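Local coordinates for pathogenicity island protein (Staphylococcus aureus subsp. aureus, PDB 3HL6), which is of unknown function but is encoded by a staphylococcal pathogenicity island and assembles as a two-chain alpha/beta protein, at residues A105-E110 against L204-Y209; L17-Y21 against L70-T76; C62-F68 against T181-Q185; D40-M44 against A163-P169. All blocks are in the same frame, centred on the assembly; numbering follows the deposited sequence.

Contacts 2 and 4 are buried and adjoin each other: Leu17 CD1 lies 3.6 Å from Thr164 CG2 and Leu70 CD1 4.2 Å from the same methyl, so helix 13-30, the edge of the five-stranded sheet and the loop after helix 152-163 meet in one apolar region. Contacts 1 and 3, partly buried, add hydrogen bonds: a lysine reaches a helix-end carbonyl in contact 1, a glutamine amide bonds loop backbone in contact 3. An alanine methyl over an aromatic face recurs in contacts 1, 2 and 4. Contacts 3 and 4 both place a loop between sheet strands next to an end of helix 171-184: its C-terminal end in contact 3, the connection leading into it in contact 4.

Contact 1 (A105-E110 against L204-Y209); sequences ASQLFE and LKASYY
Two helix C-termini pack as a nearly antiparallel pair: the axes of 105-109 and 204-208 cross at -153° with a closest approach of 11.0 Å. Ala105 pairs with Tyr208 (CA-CA 7.8 Å) and Phe109 with Lys205 (CA-CA 5.8 Å); Glu110 and Tyr209 are the first residues to leave helical geometry. Apolar contacts centre on Phe109 (chi1 m), whose CZ lies 3.7 Å from Leu204 CB and whose CD2 is 4.1 Å from Tyr209 CE2. A CH-pi contact sets Ala105 CB over the face of the Tyr208 ring (chi1 t), 3.6 Å from its centroid; the hydroxyl of that tyrosine bonds Asp102. Helix 171-184 flanks the pair, touching Ala105 and Leu204. Glu110 CD comes within 3.8 Å of Tyr209 OH (chi1 m). Among the polar contacts, Ser106 OG donates to Glu110 OE1 at 3.1 Å within its own segment. The extended, all-t Lys205 side chain passes Phe109, CG 3.8 Å from Phe109 CB, and its NZ donates to Phe109 O at 3.2 Å.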
loop_
_atom_site.group_PDB
_atom_site.type_symbol
_atom_site.label_atom_id
_atom_site.label_comp_id
_atom_site.label_asym_id
_atom_site.label_seq_id
_atom_site.Cartn_x
_atom_site.Cartn_y
_atom_site.Cartn_z
ATOM N N ALA B 105 -8.611 -6.940 17.564
ATOM C CA ALA B 105 -9.268 -7.400 18.790
ATOM C C ALA B 105 -8.497 -8.537 19.452
ATOM O O ALA B 105 -8.342 -8.589 20.683
ATOM C CB ALA B 105 -10.694 -7.843 18.482
ATOM N N SER B 106 -8.019 -9.452 18.620
ATOM C CA SER B 106 -7.111 -10.511 19.062
ATOM C C SER B 106 -5.905 -9.962 19.763
ATOM O O SER B 106 -5.672 -10.277 20.917
ATOM C CB SER B 106 -6.650 -11.317 17.868
ATOM O OG SER B 106 -6.414 -12.634 18.280
ATOM N N GLN B 107 -5.145 -9.113 19.073
ATOM C CA GLN B 107 -3.927 -8.561 19.658
ATOM C C GLN B 107 -4.174 -7.780 20.929
ATOM O O GLN B 107 -3.310 -7.705 21.791
ATOM C CB GLN B 107 -3.207 -7.660 18.667
ATOM C CG GLN B 107 -2.690 -8.392 17.479
ATOM C CD GLN B 107 -1.737 -9.494 17.857
ATOM O OE1 GLN B 107 -0.909 -9.344 18.763
ATOM N NE2 GLN B 107 -1.839 -10.618 17.164
ATOM N N LEU B 108 -5.344 -7.169 21.023
ATOM C CA LEU B 108 -5.683 -6.313 22.138
ATOM C C LEU B 108 -6.242 -7.131 23.311
ATOM O O LEU B 108 -5.905 -6.876 24.474
ATOM C CB LEU B 108 -6.693 -5.284 21.648
ATOM C CG LEU B 108 -7.161 -4.061 22.422
ATOM C CD1 LEU B 108 -6.058 -3.417 23.225
ATOM C CD2 LEU B 108 -7.712 -3.076 21.415
ATOM N N PHE B 109 -7.062 -8.131 23.017
ATOM C CA PHE B 109 -7.826 -8.797 24.060
ATOM C C PHE B 109 -7.476 -10.259 24.299
ATOM O O PHE B 109 -7.818 -10.810 25.337
ATOM C CB PHE B 109 -9.309 -8.760 23.699
ATOM C CG PHE B 109 -9.883 -7.393 23.640
ATOM C CD1 PHE B 109 -9.598 -6.469 24.625
ATOM C CD2 PHE B 109 -10.708 -7.031 22.588
ATOM C CE1 PHE B 109 -10.157 -5.202 24.580
ATOM C CE2 PHE B 109 -11.266 -5.768 22.527
ATOM C CZ PHE B 109 -10.990 -4.847 23.519
ATOM N N GLU B 110 -6.833 -10.903 23.337
ATOM C CA GLU B 110 -6.450 -12.292 23.498
ATOM C C GLU B 110 -4.941 -12.528 23.497
ATOM O O GLU B 110 -4.483 -13.577 23.069
ATOM C CB GLU B 110 -7.068 -13.124 22.383
ATOM C CG GLU B 110 -8.566 -13.195 22.436
ATOM C CD GLU B 110 -9.129 -13.959 21.274
ATOM O OE1 GLU B 110 -8.401 -14.078 20.241
ATOM O OE2 GLU B 110 -10.297 -14.433 21.386
ATOM N N LEU B 204 -14.519 -4.962 27.737
ATOM C CA LEU B 204 -14.583 -4.683 26.311
ATOM C C LEU B 204 -14.409 -5.968 25.529
ATOM O O LEU B 204 -15.147 -6.243 24.572
ATOM C CB LEU B 204 -13.505 -3.687 25.920
ATOM C CG LEU B 204 -13.552 -2.279 26.495
ATOM C CD1 LEU B 204 -12.246 -1.628 26.122
ATOM C CD2 LEU B 204 -14.708 -1.487 25.913
ATOM N N LYS B 205 -13.443 -6.776 25.942
ATOM C CA LYS B 205 -13.399 -8.132 25.432
ATOM C C LYS B 205 -14.795 -8.780 25.535
ATOM O O LYS B 205 -15.140 -9.622 24.699
ATOM C CB LYS B 205 -12.360 -8.961 26.172
ATOM C CG LYS B 205 -12.201 -10.370 25.623
ATOM C CD LYS B 205 -11.239 -11.151 26.482
ATOM C CE LYS B 205 -10.930 -12.494 25.837
ATOM N NZ LYS B 205 -9.719 -13.076 26.521
ATOM N N ALA B 206 -15.593 -8.361 26.530
ATOM C CA ALA B 206 -16.906 -9.001 26.786
ATOM C C ALA B 206 -17.978 -8.551 25.785
ATOM O O ALA B 206 -18.712 -9.389 25.229
ATOM C CB ALA B 206 -17.374 -8.798 28.227
ATOM N N SER B 207 -18.050 -7.248 25.513
ATOM C CA SER B 207 -18.929 -6.834 24.444
ATOM C C SER B 207 -18.416 -7.161 23.058
ATOM O O SER B 207 -19.213 -7.474 22.174
ATOM C CB SER B 207 -19.312 -5.373 24.534
ATOM O OG SER B 207 -18.200 -4.613 24.858
ATOM N N TYR B 208 -17.106 -7.053 22.835
ATOM C CA TYR B 208 -16.587 -7.300 21.472
ATOM C C TYR B 208 -16.946 -8.710 21.002
ATOM O O TYR B 208 -17.444 -8.903 19.907
ATOM C CB TYR B 208 -15.069 -7.079 21.341
ATOM C CG TYR B 208 -14.639 -7.144 19.885
ATOM C CD1 TYR B 208 -14.621 -6.002 19.085
ATOM C CD2 TYR B 208 -14.289 -8.350 19.307
ATOM C CE1 TYR B 208 -14.255 -6.077 17.765
ATOM C CE2 TYR B 208 -13.927 -8.432 17.999
ATOM C CZ TYR B 208 -13.905 -7.314 17.227
ATOM O OH TYR B 208 -13.554 -7.437 15.910
ATOM N N TYR B 209 -16.697 -9.696 21.848
ATOM C CA TYR B 209 -16.921 -11.079 21.481
ATOM C C TYR B 209 -18.185 -11.573 22.138
ATOM O O TYR B 209 -18.424 -11.304 23.305
ATOM C CB TYR B 209 -15.776 -11.933 22.015
ATOM C CG TYR B 209 -14.468 -11.687 21.352
ATOM C CD1 TYR B 209 -14.177 -12.249 20.116
ATOM C CD2 TYR B 209 -13.496 -10.904 21.976
ATOM C CE1 TYR B 209 -12.951 -12.031 19.499
ATOM C CE2 TYR B 209 -12.259 -10.671 21.367
ATOM C CZ TYR B 209 -11.996 -11.235 20.133
ATOM O OH TYR B 209 -10.787 -10.993 19.537
#

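Contact 2 (L17-Y21 against L70-T76); sequences LLRYY and LASPKHT
Tyr21 presents a ring face to the methyl of Ala71, whose CB sits 4.2 Å from the ring centroid and 10° off the normal, a CH-pi contact. With chi1 t the ring reaches from the helix across to the turn: Tyr21 CE1 lies 3.9 Å from Thr76 CG2, Tyr21 CZ is 4.1 Å from Pro73 CD, and Pro73 N lies near the ring plane at its edge. The hydroxyl bonds Ser51 O, outside both segments. Residues 17-21 are regular helix, part of 13-30, with Tyr21 N bonded to Leu17 O at 2.9 Å. Opposite them, strand 68-71 ends in a classic beta bulge, Leu70 and Ala71 both facing Leu53, and passes into a type I turn from Ser72 to His75, in which His75 N donates to Ser72 O at 2.8 Å and Ser72 N to His75 O at 3.1 Å. The helix packs on the mixed sheet, reaching Tyr46, Met48 and Leu53 as well as the end of 68-71, an outermost strand within the chain. CA-CA separations are 9.3 Å for Leu17-Leu70, 8.1 Å for Tyr21-Ala71 and 7.7 Å for Leu18-Thr76. Leu17 (m, t) brings CD1 to 3.9 Å from Leu70 CD1, and Leu18 (t, p) brings CD1 to 3.9 Å from Thr76 CG2. Beside this packing the second subunit docks: Arg19 forms a salt bridge with Glu77 of that subunit.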
loop_
_atom_site.group_PDB
_atom_site.type_symbol
_atom_site.label_atom_id
_atom_site.label_comp_id
_atom_site.label_asym_id
_atom_site.label_seq_id
_atom_site.Cartn_x
_atom_site.Cartn_y
_atom_site.Cartn_z
ATOM N N LEU B 17 -1.658 7.712 4.638
ATOM C CA LEU B 17 -0.458 7.783 5.478
ATOM C C LEU B 17 0.826 7.331 4.757
ATOM O O LEU B 17 1.874 7.955 4.932
ATOM C CB LEU B 17 -0.636 6.941 6.729
ATOM C CG LEU B 17 -1.524 7.538 7.801
ATOM C CD1 LEU B 17 -1.806 6.485 8.869
ATOM C CD2 LEU B 17 -0.850 8.794 8.407
ATOM N N LEU B 18 0.747 6.271 3.956
ATOM C CA LEU B 18 1.915 5.801 3.211
ATOM C C LEU B 18 2.341 6.876 2.226
ATOM O O LEU B 18 3.520 7.151 2.056
ATOM C CB LEU B 18 1.624 4.457 2.480
ATOM C CG LEU B 18 2.789 3.673 1.827
ATOM C CD1 LEU B 18 3.823 3.356 2.868
ATOM C CD2 LEU B 18 2.349 2.352 1.119
ATOM N N ARG B 19 1.369 7.519 1.593
ATOM C CA ARG B 19 1.691 8.536 0.597
ATOM C C ARG B 19 2.336 9.791 1.195
ATOM O O ARG B 19 3.224 10.416 0.605
ATOM C CB ARG B 19 0.450 8.961 -0.183
ATOM C CG ARG B 19 0.838 9.886 -1.296
ATOM C CD ARG B 19 -0.301 10.515 -1.974
ATOM N NE ARG B 19 0.207 11.506 -2.917
ATOM C CZ ARG B 19 0.042 12.822 -2.804
ATOM N NH1 ARG B 19 -0.650 13.330 -1.785
ATOM N NH2 ARG B 19 0.564 13.623 -3.721
ATOM N N TYR B 20 1.868 10.198 2.358
ATOM C CA TYR B 20 2.455 11.385 2.939
ATOM C C TYR B 20 3.787 11.003 3.532
ATOM O O TYR B 20 4.708 11.786 3.504
ATOM C CB TYR B 20 1.478 12.092 3.909
ATOM C CG TYR B 20 0.514 12.953 3.103
ATOM C CD1 TYR B 20 0.815 14.281 2.808
ATOM C CD2 TYR B 20 -0.655 12.416 2.564
ATOM C CE1 TYR B 20 -0.034 15.067 2.029
ATOM C CE2 TYR B 20 -1.523 13.194 1.777
ATOM C CZ TYR B 20 -1.198 14.524 1.509
ATOM O OH TYR B 20 -2.034 15.322 0.729
ATOM N N TYR B 21 3.905 9.775 4.023
ATOM C CA TYR B 21 5.138 9.375 4.666
ATOM C C TYR B 21 6.305 9.473 3.705
ATOM O O TYR B 21 7.342 10.049 4.012
ATOM C CB TYR B 21 5.054 7.958 5.226
ATOM C CG TYR B 21 6.382 7.496 5.758
ATOM C CD1 TYR B 21 7.056 6.433 5.167
ATOM C CD2 TYR B 21 6.983 8.136 6.821
ATOM C CE1 TYR B 21 8.254 6.009 5.629
ATOM C CE2 TYR B 21 8.193 7.722 7.289
ATOM C CZ TYR B 21 8.821 6.638 6.676
ATOM O OH TYR B 21 10.042 6.200 7.109
ATOM N N LEU B 70 4.900 4.134 13.478
ATOM C CA LEU B 70 4.106 3.506 12.425
ATOM C C LEU B 70 4.962 2.970 11.303
ATOM O O LEU B 70 4.581 1.999 10.649
ATOM C CB LEU B 70 3.144 4.497 11.799
ATOM C CG LEU B 70 1.853 4.806 12.539
ATOM C CD1 LEU B 70 0.899 5.474 11.537
ATOM C CD2 LEU B 70 1.219 3.565 13.156
ATOM N N ALA B 71 6.094 3.629 11.062
ATOM C CA ALA B 71 6.885 3.388 9.864
ATOM C C ALA B 71 8.322 3.895 9.992
ATOM O O ALA B 71 8.575 4.955 10.576
ATOM C CB ALA B 71 6.208 3.988 8.657
ATOM N N SER B 72 9.267 3.128 9.445
ATOM C CA SER B 72 10.580 3.691 9.131
ATOM C C SER B 72 10.903 3.411 7.676
ATOM O O SER B 72 10.173 2.677 7.035
ATOM C CB SER B 72 11.651 3.212 10.101
ATOM O OG SER B 72 11.649 1.815 10.232
ATOM N N PRO B 73 11.899 4.105 7.107
ATOM C CA PRO B 73 12.276 3.959 5.704
ATOM C C PRO B 73 12.339 2.509 5.206
ATOM O O PRO B 73 11.895 2.230 4.085
ATOM C CB PRO B 73 13.662 4.589 5.616
ATOM C CG PRO B 73 13.722 5.575 6.676
ATOM C CD PRO B 73 12.591 5.407 7.718
ATOM N N LYS B 74 12.879 1.601 6.004
ATOM C CA LYS B 74 13.072 0.228 5.527
ATOM C C LYS B 74 11.945 -0.649 6.055
ATOM O O LYS B 74 11.944 -1.875 5.867
ATOM C CB LYS B 74 14.440 -0.319 5.977
ATOM C CG LYS B 74 15.642 0.396 5.354
ATOM C CD LYS B 74 16.844 -0.549 5.271
ATOM C CE LYS B 74 16.387 -1.996 4.892
ATOM N NZ LYS B 74 17.056 -3.076 5.751
ATOM N N HIS B 75 10.999 -0.014 6.738
ATOM C CA HIS B 75 9.919 -0.742 7.376
ATOM C C HIS B 75 8.593 -0.032 7.135
ATOM O O HIS B 75 8.047 0.663 8.018
ATOM C CB HIS B 75 10.205 -0.954 8.872
ATOM C CG HIS B 75 11.367 -1.871 9.124
ATOM N ND1 HIS B 75 11.312 -3.233 8.887
ATOM C CD2 HIS B 75 12.637 -1.613 9.527
ATOM C CE1 HIS B 75 12.489 -3.774 9.159
ATOM N NE2 HIS B 75 13.311 -2.813 9.541
ATOM N N THR B 76 8.105 -0.185 5.912
ATOM C CA THR B 76 6.794 0.298 5.561
ATOM C C THR B 76 5.789 -0.850 5.501
ATOM O O THR B 76 4.599 -0.620 5.352
ATOM C CB THR B 76 6.806 1.008 4.212
ATOM O OG1 THR B 76 7.714 0.332 3.329
ATOM C CG2 THR B 76 7.254 2.475 4.384
#

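Contact 3 (C62-F68 against T181-Q185); sequences CKVRQSF and TEFVQ
Residues 62-67 run as an irregular, mostly extended loop, interrupted at Arg65 (phi/psi -112/8), before Phe68 enters the strand. Across from them the helix containing Thr181 to Phe183 is near its C-terminal end, and Gln185 has left helical geometry with phi/psi -62/104. The backbones come near each other at Val64 and Gln185 (CA-CA 5.8 Å) and at Cys62 and Glu182 (CA-CA 7.1 Å). Gln185 is the main link. Folded back with chi1 and chi2 both m, its amide meets the loop backbone: OE1 accepts from Arg65 N at 2.8 Å, and NE2 donates to Gln66 O at 2.8 Å and to Thr181 O of the preceding helix at 3.2 Å. One side chain thereby joins the loop to the helix end. Van der Waals contacts extend this in both directions along the loop: Cys62 SG (chi1 t) lies 3.7 Å from Gln185 CB and 4.1 Å from Glu182 CG, while Phe68 CE2 (chi1 m) lies 3.9 Å from Thr181 CG2. The Phe68 ring also stacks on Tyr160 of helix 152-163. In the fold, a glutamine just past a helix C-terminus hydrogen-bonds to the loop between adjacent antiparallel strands 52-57 and 68-71, joining the mixed sheet to helix 171-184.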
loop_
_atom_site.group_PDB
_atom_site.type_symbol
_atom_site.label_atom_id
_atom_site.label_comp_id
_atom_site.label_asym_id
_atom_site.label_seq_id
_atom_site.Cartn_x
_atom_site.Cartn_y
_atom_site.Cartn_z
ATOM N N CYS B 62 -4.779 13.650 29.494
ATOM C CA CYS B 62 -3.484 13.026 29.716
ATOM C C CYS B 62 -2.402 13.690 28.883
ATOM O O CYS B 62 -2.554 13.843 27.671
ATOM C CB CYS B 62 -3.584 11.538 29.359
ATOM S SG CYS B 62 -2.013 10.642 29.411
ATOM N N LYS B 63 -1.308 14.073 29.539
ATOM C CA LYS B 63 -0.087 14.507 28.858
ATOM C C LYS B 63 0.601 13.320 28.173
ATOM O O LYS B 63 0.898 12.312 28.819
ATOM C CB LYS B 63 0.880 15.149 29.863
ATOM C CG LYS B 63 1.697 16.304 29.299
ATOM C CD LYS B 63 2.822 16.708 30.260
ATOM C CE LYS B 63 4.041 17.234 29.416
ATOM N NZ LYS B 63 5.179 17.598 30.335
ATOM N N VAL B 64 0.851 13.437 26.870
ATOM C CA VAL B 64 1.505 12.365 26.123
ATOM C C VAL B 64 2.999 12.593 26.072
ATOM O O VAL B 64 3.449 13.594 25.537
ATOM C CB VAL B 64 0.975 12.274 24.686
ATOM C CG1 VAL B 64 -0.481 11.749 24.678
ATOM C CG2 VAL B 64 1.109 13.646 23.984
ATOM N N ARG B 65 3.764 11.659 26.630
ATOM C CA ARG B 65 5.227 11.712 26.604
ATOM C C ARG B 65 5.792 10.599 25.741
ATOM O O ARG B 65 7.005 10.383 25.685
ATOM C CB ARG B 65 5.807 11.611 28.023
ATOM C CG ARG B 65 7.298 12.045 28.126
ATOM C CD ARG B 65 7.641 13.228 27.173
ATOM N NE ARG B 65 8.890 13.027 26.431
ATOM C CZ ARG B 65 10.086 13.456 26.846
ATOM N NH1 ARG B 65 10.196 14.119 28.003
ATOM N NH2 ARG B 65 11.173 13.225 26.108
ATOM N N GLN B 66 4.899 9.900 25.056
ATOM C CA GLN B 66 5.234 8.648 24.398
ATOM C C GLN B 66 4.325 8.450 23.177
ATOM O O GLN B 66 3.115 8.304 23.310
ATOM C CB GLN B 66 5.084 7.503 25.394
ATOM C CG GLN B 66 5.343 6.133 24.831
ATOM C CD GLN B 66 6.810 5.867 24.573
ATOM O OE1 GLN B 66 7.373 6.345 23.588
ATOM N NE2 GLN B 66 7.433 5.090 25.448
ATOM N N SER B 67 4.906 8.483 21.987
ATOM C CA SER B 67 4.192 8.076 20.778
ATOM C C SER B 67 4.637 6.692 20.267
ATOM O O SER B 67 5.486 6.058 20.875
ATOM C CB SER B 67 4.378 9.119 19.687
ATOM O OG SER B 67 3.136 9.701 19.384
ATOM N N PHE B 68 4.063 6.240 19.153
ATOM C CA PHE B 68 4.320 4.893 18.655
ATOM C C PHE B 68 4.660 4.907 17.184
ATOM O O PHE B 68 3.959 5.511 16.388
ATOM C CB PHE B 68 3.125 3.984 18.943
ATOM C CG PHE B 68 2.661 4.078 20.356
ATOM C CD1 PHE B 68 3.219 3.255 21.326
ATOM C CD2 PHE B 68 1.731 5.067 20.736
ATOM C CE1 PHE B 68 2.833 3.382 22.642
ATOM C CE2 PHE B 68 1.322 5.197 22.038
ATOM C CZ PHE B 68 1.862 4.367 23.004
ATOM N N THR B 181 -3.035 3.073 25.347
ATOM C CA THR B 181 -2.071 4.123 25.063
ATOM C C THR B 181 -1.982 5.118 26.222
ATOM O O THR B 181 -0.936 5.714 26.454
ATOM C CB THR B 181 -2.295 4.837 23.695
ATOM O OG1 THR B 181 -3.565 5.453 23.675
ATOM C CG2 THR B 181 -2.323 3.849 22.587
ATOM N N GLU B 182 -3.062 5.262 26.973
ATOM C CA GLU B 182 -3.018 6.089 28.171
ATOM C C GLU B 182 -2.144 5.488 29.264
ATOM O O GLU B 182 -1.236 6.140 29.798
ATOM C CB GLU B 182 -4.424 6.337 28.722
ATOM C CG GLU B 182 -4.416 7.296 29.890
ATOM C CD GLU B 182 -5.808 7.568 30.456
ATOM O OE1 GLU B 182 -6.810 7.000 29.947
ATOM O OE2 GLU B 182 -5.890 8.354 31.430
ATOM N N PHE B 183 -2.442 4.242 29.602
ATOM C CA PHE B 183 -1.740 3.528 30.649
ATOM C C PHE B 183 -0.234 3.662 30.549
ATOM O O PHE B 183 0.467 3.695 31.555
ATOM C CB PHE B 183 -2.129 2.066 30.579
ATOM C CG PHE B 183 -1.420 1.193 31.568
ATOM C CD1 PHE B 183 -0.459 0.270 31.140
ATOM C CD2 PHE B 183 -1.742 1.242 32.917
ATOM C CE1 PHE B 183 0.175 -0.568 32.043
ATOM C CE2 PHE B 183 -1.099 0.403 33.831
ATOM C CZ PHE B 183 -0.140 -0.504 33.393
ATOM N N VAL B 184 0.275 3.737 29.333
ATOM C CA VAL B 184 1.711 3.749 29.148
ATOM C C VAL B 184 2.376 5.132 29.225
ATOM O O VAL B 184 3.574 5.223 29.498
ATOM C CB VAL B 184 2.096 3.012 27.857
ATOM C CG1 VAL B 184 3.521 3.318 27.493
ATOM C CG2 VAL B 184 1.897 1.522 28.051
ATOM N N GLN B 185 1.616 6.196 28.986
ATOM C CA GLN B 185 2.055 7.534 29.371
ATOM C C GLN B 185 2.200 7.562 30.887
ATOM O O GLN B 185 1.201 7.581 31.607
ATOM C CB GLN B 185 1.043 8.597 28.937
ATOM C CG GLN B 185 0.535 8.465 27.506
ATOM C CD GLN B 185 1.658 8.416 26.496
ATOM O OE1 GLN B 185 2.638 9.147 26.618
ATOM N NE2 GLN B 185 1.525 7.544 25.495
#

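Contact 4 (D40-M44 against A163-P169); sequences DPFDM and ATGINEP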
loop_
_atom_site.group_PDB
_atom_site.type_symbol
_atom_site.label_atom_id
_atom_site.label_comp_id
_atom_site.label_asym_id
_atom_site.label_seq_id
_atom_site.Cartn_x
_atom_site.Cartn_y
_atom_site.Cartn_z
ATOM N N ASP B 40 -10.794 10.863 11.357
ATOM C CA ASP B 40 -10.088 9.667 11.759
ATOM C C ASP B 40 -10.851 9.068 12.909
ATOM O O ASP B 40 -10.880 9.658 13.982
ATOM C CB ASP B 40 -8.716 10.098 12.272
ATOM C CG ASP B 40 -7.799 8.931 12.600
ATOM O OD1 ASP B 40 -8.264 7.767 12.628
ATOM O OD2 ASP B 40 -6.599 9.210 12.831
ATOM N N PRO B 41 -11.428 7.874 12.730
ATOM C CA PRO B 41 -12.242 7.427 13.839
ATOM C C PRO B 41 -11.407 7.131 15.083
ATOM O O PRO B 41 -11.970 6.863 16.128
ATOM C CB PRO B 41 -12.896 6.149 13.312
ATOM C CG PRO B 41 -12.014 5.649 12.248
ATOM C CD PRO B 41 -11.349 6.876 11.645
ATOM N N PHE B 42 -10.079 7.177 14.981
ATOM C CA PHE B 42 -9.218 6.763 16.077
ATOM C C PHE B 42 -8.509 7.981 16.570
ATOM O O PHE B 42 -7.813 7.931 17.582
ATOM C CB PHE B 42 -8.150 5.764 15.596
ATOM C CG PHE B 42 -8.582 4.325 15.642
ATOM C CD1 PHE B 42 -8.555 3.621 16.827
ATOM C CD2 PHE B 42 -8.994 3.684 14.498
ATOM C CE1 PHE B 42 -8.940 2.292 16.873
ATOM C CE2 PHE B 42 -9.384 2.340 14.527
ATOM C CZ PHE B 42 -9.358 1.650 15.719
ATOM N N ASP B 43 -8.658 9.070 15.817
ATOM C CA ASP B 43 -8.332 10.387 16.302
ATOM C C ASP B 43 -6.853 10.525 16.641
ATOM O O ASP B 43 -6.482 10.972 17.727
ATOM C CB ASP B 43 -9.141 10.641 17.542
ATOM C CG ASP B 43 -9.437 12.094 17.747
ATOM O OD1 ASP B 43 -8.755 12.952 17.131
ATOM O OD2 ASP B 43 -10.370 12.355 18.542
ATOM N N MET B 44 -5.997 10.142 15.710
ATOM C CA MET B 44 -4.589 10.046 16.031
ATOM C C MET B 44 -3.928 11.365 15.718
ATOM O O MET B 44 -4.347 12.073 14.799
ATOM C CB MET B 44 -3.925 8.916 15.237
ATOM C CG MET B 44 -4.333 7.525 15.687
ATOM S SD MET B 44 -3.842 6.298 14.457
ATOM C CE MET B 44 -4.442 4.765 15.159
ATOM N N ALA B 163 -4.871 -0.385 13.268
ATOM C CA ALA B 163 -5.941 0.606 13.400
ATOM C C ALA B 163 -6.089 1.453 12.131
ATOM O O ALA B 163 -7.207 1.843 11.768
ATOM C CB ALA B 163 -5.742 1.507 14.638
ATOM N N THR B 164 -4.974 1.700 11.443
ATOM C CA THR B 164 -5.000 2.531 10.264
ATOM C C THR B 164 -5.617 1.830 9.063
ATOM O O THR B 164 -5.844 2.472 8.023
ATOM C CB THR B 164 -3.591 3.020 9.850
ATOM O OG1 THR B 164 -2.773 1.906 9.454
ATOM C CG2 THR B 164 -2.929 3.809 10.981
ATOM N N GLY B 165 -5.890 0.530 9.164
ATOM C CA GLY B 165 -6.612 -0.134 8.069
ATOM C C GLY B 165 -8.111 -0.373 8.273
ATOM O O GLY B 165 -8.758 -0.962 7.424
ATOM N N ILE B 166 -8.667 0.089 9.389
ATOM C CA ILE B 166 -10.013 -0.288 9.799
ATOM C C ILE B 166 -10.954 0.903 9.646
ATOM O O ILE B 166 -10.797 1.920 10.337
ATOM C CB ILE B 166 -10.062 -0.704 11.288
ATOM C CG1 ILE B 166 -9.224 -1.944 11.548
ATOM C CG2 ILE B 166 -11.525 -0.905 11.772
ATOM C CD1 ILE B 166 -9.264 -2.343 12.964
ATOM N N ASN B 167 -11.939 0.774 8.757
ATOM C CA ASN B 167 -12.945 1.826 8.615
ATOM C C ASN B 167 -14.150 1.542 9.499
ATOM O O ASN B 167 -14.622 0.405 9.570
ATOM C CB ASN B 167 -13.361 2.030 7.143
ATOM C CG ASN B 167 -12.215 2.547 6.270
ATOM O OD1 ASN B 167 -11.250 3.141 6.755
ATOM N ND2 ASN B 167 -12.324 2.312 4.978
ATOM N N GLU B 168 -14.608 2.579 10.197
ATOM C CA GLU B 168 -15.731 2.469 11.135
ATOM C C GLU B 168 -15.544 1.412 12.219
ATOM O O GLU B 168 -16.336 0.488 12.335
ATOM C CB GLU B 168 -17.042 2.215 10.383
ATOM C CG GLU B 168 -17.464 3.372 9.491
ATOM C CD GLU B 168 -18.715 3.043 8.709
ATOM O OE1 GLU B 168 -19.086 1.839 8.667
ATOM O OE2 GLU B 168 -19.338 3.977 8.139
ATOM N N PRO B 169 -14.503 1.564 13.046
ATOM C CA PRO B 169 -14.328 0.564 14.091
ATOM C C PRO B 169 -15.385 0.676 15.179
ATOM O O PRO B 169 -15.708 1.771 15.662
ATOM C CB PRO B 169 -12.950 0.895 14.658
ATOM C CG PRO B 169 -12.790 2.368 14.401
ATOM C CD PRO B 169 -13.461 2.612 13.084
#
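Asp40 makes no contact with 163-169 but shapes the loop that does. Its OD1 accepts from Phe42 N at 3.0 Å, forming an Asx turn, its OD2 accepts from Met44 N at 3.1 Å and also bonds Tyr46 OH, and its backbone O takes Asp43 N at 2.9 Å to close a type I turn. Pro41 then meets a second proline, CG lying 3.5 Å from Pro169 CD. Phe42 (chi1 m) fills the middle: Ala163 CB sits over its ring face, 3.7 Å from the centroid and 10° off the normal, in a CH-pi contact, while Phe42 CE2 reaches Pro169 CG at 3.4 Å. This turn connects antiparallel strands 33-37 and 44-49 of the mixed sheet, and it packs against the link between helices 152-163 and 171-184, itself opening with a type I turn from Ala163 to Ile166. Leu177 of helix 171-184 touches both Phe42 and Met44. Met44 extends (m, t, t) so that CE lies 3.5 Å from Ala163 CB and SD 4.4 Å from Thr164 CG2.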